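Local coordinates for L-threonine-O-3-phosphate decarboxylase (Porphyromonas gingivalis, PDB 3FKD), which probably acts as a pyridoxal 5'-phosphate-dependent lyase that decarboxylates L-threonine O-3-phosphate, at residues I94-F99 / N309-D314. Sequence-based numbering, arbitrary orientation.
Sequences IAIPSF and NFRGLD
P97 and L313 meet side chain to side chain, crossing at about a right angle: ring atom CG of P97 sits 3.6 Å from CD2 of L313. On the same proline, CB lies 4.0 Å from CB of F310. A cis peptide bond precedes P97, where the chain leaves strand 91-96. Next to it, I96 lays CG2 3.8 Å from CB of R311, while its CD1 meets CD of the arginine at 4.0 Å. The bent arginine chain lays its aliphatic part along I96, and its NH2 forms a salt bridge with E103.

The carbonyl O of R311 lies 3.4 Å from P97 CA, and S98 O approaches the edge of the F310 ring, 3.0 Å from CE1. Within 94-99, S98 OG donates to A95 O (2.7 Å), in the carbonyl plane.

Residues 310-313 form a type II beta turn, closed by the hydrogen bond from L313 N to F310 O. At G312 (phi 94°) a side chain would jam against the carbonyl O of R311, which suits glycine. The turn, between strands 302-306 and 317-321, packs against a strand end of the seven-stranded sheet, consistent with an interdomain contact in the fold-type I architecture of class I and II aminotransferases.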
loop_
_atom_site.group_PDB
_atom_site.type_symbol
_atom_site.label_atom_id
_atom_site.label_comp_id
_atom_site.label_asym_id
_atom_site.label_seq_id
_atom_site.Cartn_x
_atom_site.Cartn_y
_atom_site.Cartn_z
ATOM N N ILE A 94 -6.615 9.099 -22.728
ATOM C CA ILE A 94 -6.232 7.727 -22.462
ATOM C C ILE A 94 -6.461 6.813 -23.702
ATOM O O ILE A 94 -7.563 6.728 -24.225
ATOM C CB ILE A 94 -7.025 7.191 -21.266
ATOM C CG1 ILE A 94 -6.804 8.075 -20.015
ATOM C CG2 ILE A 94 -6.675 5.766 -21.005
ATOM C CD1 ILE A 94 -7.651 7.689 -18.807
ATOM N N ALA A 95 -5.420 6.148 -24.186
ATOM C CA ALA A 95 -5.606 5.164 -25.241
ATOM C C ALA A 95 -6.312 3.922 -24.696
ATOM O O ALA A 95 -6.065 3.517 -23.585
ATOM C CB ALA A 95 -4.290 4.803 -25.870
ATOM N N ILE A 96 -7.221 3.353 -25.473
ATOM C CA ILE A 96 -7.912 2.138 -25.093
ATOM C C ILE A 96 -7.857 1.116 -26.247
ATOM O O ILE A 96 -7.657 1.481 -27.413
ATOM C CB ILE A 96 -9.383 2.427 -24.752
ATOM C CG1 ILE A 96 -9.981 3.374 -25.788
ATOM C CG2 ILE A 96 -9.517 3.035 -23.374
ATOM C CD1 ILE A 96 -11.498 3.345 -25.871
ATOM N N PRO A 97 -7.997 -0.178 -25.934
ATOM C CA PRO A 97 -8.082 -0.640 -24.547
ATOM C C PRO A 97 -6.754 -0.428 -23.815
ATOM O O PRO A 97 -5.702 -0.242 -24.464
ATOM C CB PRO A 97 -8.388 -2.132 -24.679
ATOM C CG PRO A 97 -8.189 -2.485 -26.137
ATOM C CD PRO A 97 -7.802 -1.269 -26.904
ATOM N N SER A 98 -6.809 -0.471 -22.481
ATOM C CA SER A 98 -5.634 -0.310 -21.614
ATOM C C SER A 98 -5.949 -0.741 -20.185
ATOM O O SER A 98 -7.096 -0.975 -19.844
ATOM C CB SER A 98 -5.151 1.133 -21.631
ATOM O OG SER A 98 -6.234 2.021 -21.377
ATOM N N PHE A 99 -4.917 -0.865 -19.359
ATOM C CA PHE A 99 -5.079 -1.151 -17.930
ATOM C C PHE A 99 -6.159 -0.234 -17.304
ATOM O O PHE A 99 -6.037 0.974 -17.343
ATOM C CB PHE A 99 -3.705 -0.978 -17.230
ATOM C CG PHE A 99 -3.655 -1.486 -15.828
ATOM C CD1 PHE A 99 -4.088 -2.768 -15.518
ATOM C CD2 PHE A 99 -3.133 -0.712 -14.827
ATOM C CE1 PHE A 99 -4.016 -3.245 -14.225
ATOM C CE2 PHE A 99 -3.075 -1.179 -13.524
ATOM C CZ PHE A 99 -3.522 -2.434 -13.229
ATOM N N ASN A 309 -14.203 -6.792 -20.092
ATOM C CA ASN A 309 -14.322 -5.582 -19.281
ATOM C C ASN A 309 -13.329 -4.479 -19.633
ATOM O O ASN A 309 -13.208 -3.505 -18.904
ATOM C CB ASN A 309 -14.299 -5.895 -17.774
ATOM C CG ASN A 309 -12.917 -6.360 -17.262
ATOM O OD1 ASN A 309 -12.008 -6.733 -18.032
ATOM N ND2 ASN A 309 -12.766 -6.345 -15.945
ATOM N N PHE A 310 -12.599 -4.651 -20.729
ATOM C CA PHE A 310 -11.733 -3.600 -21.229
ATOM C C PHE A 310 -12.569 -2.646 -22.080
ATOM O O PHE A 310 -13.348 -3.068 -22.930
ATOM C CB PHE A 310 -10.580 -4.184 -22.079
ATOM C CG PHE A 310 -9.345 -4.572 -21.281
ATOM C CD1 PHE A 310 -8.438 -3.606 -20.856
ATOM C CD2 PHE A 310 -9.084 -5.902 -20.970
ATOM C CE1 PHE A 310 -7.302 -3.960 -20.157
ATOM C CE2 PHE A 310 -7.958 -6.233 -20.212
ATOM C CZ PHE A 310 -7.073 -5.264 -19.827
ATOM N N ARG A 311 -12.408 -1.356 -21.838
ATOM C CA ARG A 311 -13.004 -0.361 -22.691
ATOM C C ARG A 311 -12.629 -0.596 -24.144
ATOM O O ARG A 311 -11.438 -0.650 -24.503
ATOM C CB ARG A 311 -12.570 1.019 -22.260
ATOM C CG ARG A 311 -13.749 1.924 -21.988
ATOM C CD ARG A 311 -13.421 3.368 -22.363
ATOM N NE ARG A 311 -14.147 4.393 -21.600
ATOM C CZ ARG A 311 -14.924 4.180 -20.539
ATOM N NH1 ARG A 311 -15.133 2.951 -20.069
ATOM N NH2 ARG A 311 -15.494 5.223 -19.928
ATOM N N GLY A 312 -13.639 -0.761 -24.992
ATOM C CA GLY A 312 -13.359 -0.974 -26.403
ATOM C C GLY A 312 -13.287 -2.412 -26.883
ATOM O O GLY A 312 -12.979 -2.661 -28.064
ATOM N N LEU A 313 -13.577 -3.358 -25.988
ATOM C CA LEU A 313 -13.695 -4.765 -26.354
ATOM C C LEU A 313 -15.032 -5.303 -25.876
ATOM O O LEU A 313 -15.540 -4.857 -24.861
ATOM C CB LEU A 313 -12.550 -5.596 -25.748
ATOM C CG LEU A 313 -11.146 -5.013 -25.866
ATOM C CD1 LEU A 313 -10.142 -5.943 -25.222
ATOM C CD2 LEU A 313 -10.806 -4.725 -27.342
ATOM N N ASP A 314 -15.607 -6.267 -26.593
ATOM C CA ASP A 314 -16.865 -6.882 -26.146
ATOM C C ASP A 314 -16.608 -8.312 -25.600
ATOM O O ASP A 314 -15.479 -8.638 -25.238
ATOM C CB ASP A 314 -17.909 -6.857 -27.275
ATOM C CG ASP A 314 -17.443 -7.598 -28.523
ATOM O OD1 ASP A 314 -16.323 -8.149 -28.511
ATOM O OD2 ASP A 314 -18.203 -7.647 -29.512
#